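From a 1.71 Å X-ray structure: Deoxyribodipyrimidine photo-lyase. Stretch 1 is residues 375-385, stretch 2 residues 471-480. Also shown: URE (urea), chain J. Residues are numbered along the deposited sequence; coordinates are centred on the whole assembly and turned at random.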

ATOM      1  N   ASP A 375      29.481   4.418   4.609  1.00 18.14           N
ATOM      2  CA  ASP A 375      28.739   3.805   5.725  1.00 17.91           C
ATOM      3  C   ASP A 375      28.275   2.387   5.382  1.00 18.75           C
ATOM      4  O   ASP A 375      27.343   2.214   4.600  1.00 17.33           O
ATOM      5  CB  ASP A 375      27.542   4.706   6.059  1.00 16.58           C
ATOM      6  CG  ASP A 375      26.696   4.185   7.228  1.00 18.16           C
ATOM      7  OD1 ASP A 375      25.914   4.983   7.802  1.00 18.53           O
ATOM      8  OD2 ASP A 375      26.816   3.003   7.595  1.00 18.83           O
ATOM      9  N   PRO A 376      28.924   1.355   5.956  1.00 19.39           N
ATOM     10  CA  PRO A 376      28.574  -0.007   5.552  1.00 19.11           C
ATOM     11  C   PRO A 376      27.193  -0.435   6.037  1.00 18.45           C
ATOM     12  O   PRO A 376      26.590  -1.292   5.410  1.00 18.68           O
ATOM     13  CB  PRO A 376      29.659  -0.862   6.211  1.00 21.40           C
ATOM     14  CG  PRO A 376      30.103  -0.059   7.371  1.00 19.50           C
ATOM     15  CD  PRO A 376      30.027   1.372   6.934  1.00 18.32           C
ATOM     16  N   LEU A 377      26.724   0.148   7.133  1.00 19.29           N
ATOM     17  CA  LEU A 377      25.380  -0.114   7.627  1.00 13.79           C
ATOM     18  C   LEU A 377      24.342   0.446   6.636  1.00 16.07           C
ATOM     19  O   LEU A 377      23.384  -0.234   6.285  1.00 16.33           O
ATOM     20  CB  LEU A 377      25.188   0.472   9.020  1.00 16.21           C
ATOM     21  CG  LEU A 377      23.776   0.298   9.592  1.00 16.82           C
ATOM     22  CD1 LEU A 377      23.351  -1.182   9.599  1.00 16.78           C
ATOM     23  CD2 LEU A 377      23.695   0.892  10.984  1.00 18.89           C
ATOM     24  N   TRP A 378      24.571   1.663   6.150  1.00 15.53           N
ATOM     25  CA  TRP A 378      23.666   2.255   5.172  1.00 12.49           C
ATOM     26  C   TRP A 378      23.699   1.459   3.876  1.00 16.49           C
ATOM     27  O   TRP A 378      22.660   1.115   3.317  1.00 15.56           O
ATOM     28  CB  TRP A 378      24.007   3.722   4.909  1.00 11.35           C
ATOM     29  CG  TRP A 378      22.903   4.366   4.123  1.00 11.08           C
ATOM     30  CD1 TRP A 378      21.813   5.016   4.639  1.00 12.75           C
ATOM     31  CD2 TRP A 378      22.724   4.341   2.696  1.00 14.58           C
ATOM     32  NE1 TRP A 378      20.987   5.422   3.625  1.00 12.44           N
ATOM     33  CE2 TRP A 378      21.519   5.034   2.419  1.00 12.04           C
ATOM     34  CE3 TRP A 378      23.474   3.825   1.623  1.00 14.63           C
ATOM     35  CZ2 TRP A 378      21.029   5.200   1.118  1.00 10.44           C
ATOM     36  CZ3 TRP A 378      22.998   4.008   0.330  1.00 13.00           C
ATOM     37  CH2 TRP A 378      21.785   4.697   0.090  1.00 12.94           C
ATOM     38  N   ASN A 379      24.904   1.145   3.407  1.00 13.13           N
ATOM     39  CA  ASN A 379      25.029   0.337   2.210  1.00 16.06           C
ATOM     40  C   ASN A 379      24.242  -0.960   2.309  1.00 17.03           C
ATOM     41  O   ASN A 379      23.604  -1.364   1.338  1.00 15.06           O
ATOM     42  CB  ASN A 379      26.502   0.010   1.918  1.00 12.74           C
ATOM     43  CG  ASN A 379      27.320   1.219   1.516  1.00 17.37           C
ATOM     44  OD1 ASN A 379      28.554   1.167   1.547  1.00 23.46           O
ATOM     45  ND2 ASN A 379      26.661   2.308   1.139  1.00 13.45           N
ATOM     46  N   ALA A 380      24.300  -1.615   3.472  1.00 15.48           N
ATOM     47  CA  ALA A 380      23.582  -2.870   3.695  1.00 16.28           C
ATOM     48  C   ALA A 380      22.074  -2.673   3.570  1.00 12.97           C
ATOM     49  O   ALA A 380      21.391  -3.484   2.964  1.00 15.37           O
ATOM     50  CB  ALA A 380      23.954  -3.484   5.087  1.00 13.34           C
ATOM     51  N   SER A 381      21.564  -1.588   4.141  1.00 15.12           N
ATOM     52  CA  SER A 381      20.132  -1.321   4.082  1.00 15.52           C
ATOM     53  C   SER A 381      19.696  -1.076   2.641  1.00 16.85           C
ATOM     54  O   SER A 381      18.671  -1.588   2.200  1.00 13.70           O
ATOM     55  CB  SER A 381      19.737  -0.161   5.001  1.00 13.77           C
ATOM     56  OG  SER A 381      20.215   1.092   4.546  1.00 16.32           O
ATOM     57  N   GLN A 382      20.506  -0.333   1.889  1.00 16.07           N
ATOM     58  CA  GLN A 382      20.208  -0.116   0.478  1.00 15.94           C
ATOM     59  C   GLN A 382      20.218  -1.414  -0.329  1.00 15.75           C
ATOM     60  O   GLN A 382      19.335  -1.637  -1.156  1.00 16.36           O
ATOM     61  CB  GLN A 382      21.168   0.928  -0.115  1.00 14.91           C
ATOM     62  CG  GLN A 382      21.044   1.108  -1.611  1.00 14.86           C
ATOM     63  CD  GLN A 382      19.753   1.786  -2.036  1.00 11.22           C
ATOM     64  OE1 GLN A 382      19.097   2.467  -1.245  1.00 14.42           O
ATOM     65  NE2 GLN A 382      19.383   1.605  -3.295  1.00 14.70           N
ATOM     66  N   LEU A 383      21.198  -2.285  -0.073  1.00 15.39           N
ATOM     67  CA  LEU A 383      21.282  -3.550  -0.796  1.00 14.62           C
ATOM     68  C   LEU A 383      20.161  -4.510  -0.427  1.00 17.50           C
ATOM     69  O   LEU A 383      19.729  -5.309  -1.264  1.00 14.83           O
ATOM     70  CB  LEU A 383      22.636  -4.221  -0.555  1.00 17.54           C
ATOM     71  CG  LEU A 383      23.808  -3.461  -1.186  1.00 23.80           C
ATOM     72  CD1 LEU A 383      25.137  -3.958  -0.643  1.00 24.69           C
ATOM     73  CD2 LEU A 383      23.774  -3.547  -2.714  1.00 28.03           C
ATOM     74  N   GLU A 384      19.696  -4.445   0.819  1.00 14.43           N
ATOM     75  CA  GLU A 384      18.593  -5.298   1.235  1.00 15.92           C
ATOM     76  C   GLU A 384      17.384  -4.928   0.385  1.00 20.47           C
ATOM     77  O   GLU A 384      16.738  -5.796  -0.185  1.00 18.78           O
ATOM     78  CB  GLU A 384      18.287  -5.173   2.728  1.00 11.47           C
ATOM     79  CG  GLU A 384      17.236  -6.195   3.213  1.00 15.02           C
ATOM     80  CD  GLU A 384      16.890  -6.069   4.688  1.00 19.02           C
ATOM     81  OE1 GLU A 384      16.554  -7.106   5.294  1.00 22.32           O
ATOM     82  OE2 GLU A 384      16.935  -4.954   5.249  1.00 15.97           O
ATOM     83  N   MET A 385      17.108  -3.634   0.272  1.00 20.59           N
ATOM     84  CA  MET A 385      16.015  -3.168  -0.577  1.00 18.55           C
ATOM     85  C   MET A 385      16.220  -3.574  -2.048  1.00 15.94           C
ATOM     86  O   MET A 385      15.316  -4.105  -2.694  1.00 14.66           O
ATOM     87  CB  MET A 385      15.856  -1.650  -0.441  1.00 17.43           C
ATOM     88  CG  MET A 385      14.694  -1.088  -1.230  1.00 18.44           C
ATOM     89  SD  MET A 385      14.527   0.706  -1.077  1.00 21.17           S
ATOM     90  CE  MET A 385      16.169   1.241  -1.568  1.00 13.23           C
ATOM     91  N   ASP A 471      23.196  -6.074  16.736  1.00 23.53           N
ATOM     92  CA  ASP A 471      24.461  -6.510  16.143  1.00 27.07           C
ATOM     93  C   ASP A 471      24.558  -6.047  14.688  1.00 24.94           C
ATOM     94  O   ASP A 471      24.177  -6.779  13.772  1.00 19.90           O
ATOM     95  CB  ASP A 471      24.554  -8.043  16.228  1.00 26.56           C
ATOM     96  CG  ASP A 471      25.925  -8.593  15.844  1.00 30.36           C
ATOM     97  OD1 ASP A 471      26.747  -7.875  15.240  1.00 29.51           O
ATOM     98  OD2 ASP A 471      26.176  -9.779  16.142  1.00 36.99           O
ATOM     99  N   VAL A 472      25.061  -4.825  14.494  1.00 21.63           N
ATOM    100  CA  VAL A 472      25.229  -4.215  13.170  1.00 20.56           C
ATOM    101  C   VAL A 472      26.036  -5.081  12.196  1.00 19.83           C
ATOM    102  O   VAL A 472      25.698  -5.172  11.018  1.00 23.76           O
ATOM    103  CB  VAL A 472      25.911  -2.829  13.282  1.00 26.64           C
ATOM    104  CG1 VAL A 472      26.264  -2.294  11.899  1.00 28.57           C
ATOM    105  CG2 VAL A 472      25.007  -1.852  14.012  1.00 27.11           C
ATOM    106  N   ASP A 473      27.095  -5.724  12.686  1.00 22.67           N
ATOM    107  CA  ASP A 473      27.932  -6.540  11.815  1.00 25.60           C
ATOM    108  C   ASP A 473      27.192  -7.774  11.307  1.00 24.99           C
ATOM    109  O   ASP A 473      27.405  -8.214  10.171  1.00 22.42           O
ATOM    110  CB  ASP A 473      29.229  -6.941  12.527  1.00 36.96           C
ATOM    111  CG  ASP A 473      30.115  -5.746  12.833  1.00 47.56           C
ATOM    112  OD1 ASP A 473      29.924  -4.681  12.200  1.00 49.37           O
ATOM    113  OD2 ASP A 473      31.004  -5.873  13.699  1.00 53.73           O
ATOM    114  N   ALA A 474      26.314  -8.323  12.148  1.00 23.49           N
ATOM    115  CA  ALA A 474      25.499  -9.457  11.750  1.00 23.86           C
ATOM    116  C   ALA A 474      24.528  -9.065  10.631  1.00 22.39           C
ATOM    117  O   ALA A 474      24.348  -9.809   9.671  1.00 25.54           O
ATOM    118  CB  ALA A 474      24.756 -10.043  12.961  1.00 25.44           C
ATOM    119  N   TYR A 475      23.925  -7.884  10.738  1.00 20.57           N
ATOM    120  CA  TYR A 475      23.030  -7.411   9.690  1.00 18.38           C
ATOM    121  C   TYR A 475      23.791  -7.216   8.396  1.00 21.12           C
ATOM    122  O   TYR A 475      23.344  -7.611   7.327  1.00 21.75           O
ATOM    123  CB  TYR A 475      22.357  -6.102  10.097  1.00 18.15           C
ATOM    124  CG  TYR A 475      21.469  -5.506   9.029  1.00 18.11           C
ATOM    125  CD1 TYR A 475      21.838  -4.343   8.363  1.00 17.84           C
ATOM    126  CD2 TYR A 475      20.252  -6.091   8.696  1.00 19.59           C
ATOM    127  CE1 TYR A 475      21.031  -3.780   7.406  1.00 18.28           C
ATOM    128  CE2 TYR A 475      19.434  -5.534   7.732  1.00 16.64           C
ATOM    129  CZ  TYR A 475      19.835  -4.376   7.085  1.00 17.08           C
ATOM    130  OH  TYR A 475      19.054  -3.788   6.135  1.00 17.28           O
ATOM    131  N   ILE A 476      24.958  -6.599   8.503  1.00 23.03           N
ATOM    132  CA  ILE A 476      25.793  -6.381   7.337  1.00 26.06           C
ATOM    133  C   ILE A 476      26.163  -7.692   6.642  1.00 26.22           C
ATOM    134  O   ILE A 476      26.023  -7.796   5.421  1.00 26.53           O
ATOM    135  CB  ILE A 476      27.034  -5.563   7.693  1.00 21.79           C
ATOM    136  CG1 ILE A 476      26.613  -4.130   8.027  1.00 19.69           C
ATOM    137  CG2 ILE A 476      28.023  -5.567   6.537  1.00 25.02           C
ATOM    138  CD1 ILE A 476      27.690  -3.338   8.724  1.00 25.55           C
ATOM    139  N   SER A 477      26.593  -8.689   7.425  1.00 24.53           N
ATOM    140  CA  SER A 477      26.918 -10.025   6.914  1.00 31.25           C
ATOM    141  C   SER A 477      25.739 -10.697   6.229  1.00 29.76           C
ATOM    142  O   SER A 477      25.892 -11.300   5.164  1.00 28.63           O
ATOM    143  CB  SER A 477      27.401 -10.935   8.052  1.00 32.20           C
ATOM    144  OG  SER A 477      28.615 -10.464   8.594  1.00 42.22           O
ATOM    145  N   TYR A 478      24.577 -10.617   6.875  1.00 24.91           N
ATOM    146  CA  TYR A 478      23.323 -11.149   6.351  1.00 24.64           C
ATOM    147  C   TYR A 478      22.946 -10.538   4.999  1.00 26.07           C
ATOM    148  O   TYR A 478      22.545 -11.247   4.081  1.00 23.89           O
ATOM    149  CB  TYR A 478      22.211 -10.922   7.375  1.00 21.89           C
ATOM    150  CG  TYR A 478      20.813 -10.942   6.815  1.00 27.41           C
ATOM    151  CD1 TYR A 478      20.150  -9.759   6.515  1.00 30.37           C
ATOM    152  CD2 TYR A 478      20.156 -12.138   6.592  1.00 32.98           C
ATOM    153  CE1 TYR A 478      18.863  -9.773   6.004  1.00 33.98           C
ATOM    154  CE2 TYR A 478      18.883 -12.170   6.084  1.00 37.74           C
ATOM    155  CZ  TYR A 478      18.238 -10.992   5.789  1.00 40.58           C
ATOM    156  OH  TYR A 478      16.962 -11.044   5.284  1.00 47.64           O
ATOM    157  N   VAL A 479      23.083  -9.226   4.864  1.00 24.24           N
ATOM    158  CA  VAL A 479      22.794  -8.608   3.573  1.00 22.77           C
ATOM    159  C   VAL A 479      23.825  -8.997   2.508  1.00 27.86           C
ATOM    160  O   VAL A 479      23.469  -9.267   1.359  1.00 31.77           O
ATOM    161  CB  VAL A 479      22.677  -7.083   3.651  1.00 20.88           C
ATOM    162  CG1 VAL A 479      22.434  -6.514   2.263  1.00 17.91           C
ATOM    163  CG2 VAL A 479      21.532  -6.672   4.582  1.00 20.84           C
ATOM    164  N   LYS A 480      25.099  -9.027   2.887  1.00 30.86           N
ATOM    165  CA  LYS A 480      26.151  -9.467   1.970  1.00 35.78           C
ATOM    166  C   LYS A 480      25.794 -10.826   1.364  1.00 35.24           C
ATOM    167  O   LYS A 480      25.894 -11.022   0.156  1.00 32.06           O
ATOM    168  CB  LYS A 480      27.499  -9.544   2.689  1.00 42.52           C
ATOM    169  CG  LYS A 480      28.686  -9.781   1.763  1.00 50.13           C
ATOM    170  CD  LYS A 480      29.747 -10.650   2.427  1.00 58.88           C
ATOM    171  CE  LYS A 480      30.183 -10.082   3.773  1.00 64.31           C
ATOM    172  NZ  LYS A 480      31.150 -10.981   4.476  1.00 66.87           N
TER
HETATM  173  C   URE J 901      12.816  -7.833   6.301  1.00 27.67           C
HETATM  174  O   URE J 901      13.584  -7.144   5.629  1.00 24.40           O
HETATM  175  N1  URE J 901      13.241  -8.450   7.381  1.00 23.56           N
HETATM  176  N2  URE J 901      11.612  -8.084   5.850  1.00 21.81           N

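A single short hydrogen bond is set into a largely apolar contact between two helices: Tyr475 OH donates to Glu384 OE2 at 2.6 Å, linking two buried side chains. The acceptor lies near the plane of the phenol ring, at its edge, where the hydroxyl can point its hydrogen at the carboxylate. Tyr475 chi1 is t (177°), and Glu384 is extended, with chi1 and chi2 both t. Helices 376-385 and 472-480 run in broadly the same direction, crossing at 39° with their axes 9.1 Å apart at closest approach. Their backbones come nearest at Ala380 and Ile476, whose CA atoms are 5.5 Å apart; the small methyl of Ala380 points toward the partner helix and touches three residues, with CB 3.7 Å from Tyr475 CE1, 4.0 Å from Ile476 CG1 and 4.0 Å from Val479 CG2. Tyr475 is the knob of the interface, seated among Leu377, Ala380, Ser381 and Glu384. Leu377 CD1 lies 3.7 Å from Tyr475 CD1 and 3.9 Å from Val472 CG1, so one methyl bridges successive turns of the opposing helix. Further along, Val479 CG1 packs 3.6 Å from Leu383 CB and comes within 3.3 Å of Ala380 O, a carbonyl already engaged by Glu384 N in the helix. At the N-terminal end of helix 376-385, Pro376 CB meets Ile476 CD1 at 4.0 Å. The second carboxylate oxygen, Glu384 OE1, approaches the edge of the Tyr478 ring, 3.6 Å from CE1, and lies 3.0 Å from the urea O. Each helix start is capped by an aspartate: Asp375 OD2 accepts from Trp378 N (3.0 Å) and, weakly, from Leu377 N (2.9 Å), while Asp471 OD1 accepts from Ala474 N (3.2 Å), satisfying amides that lack a preceding turn. Together the stretches bury 484 Å².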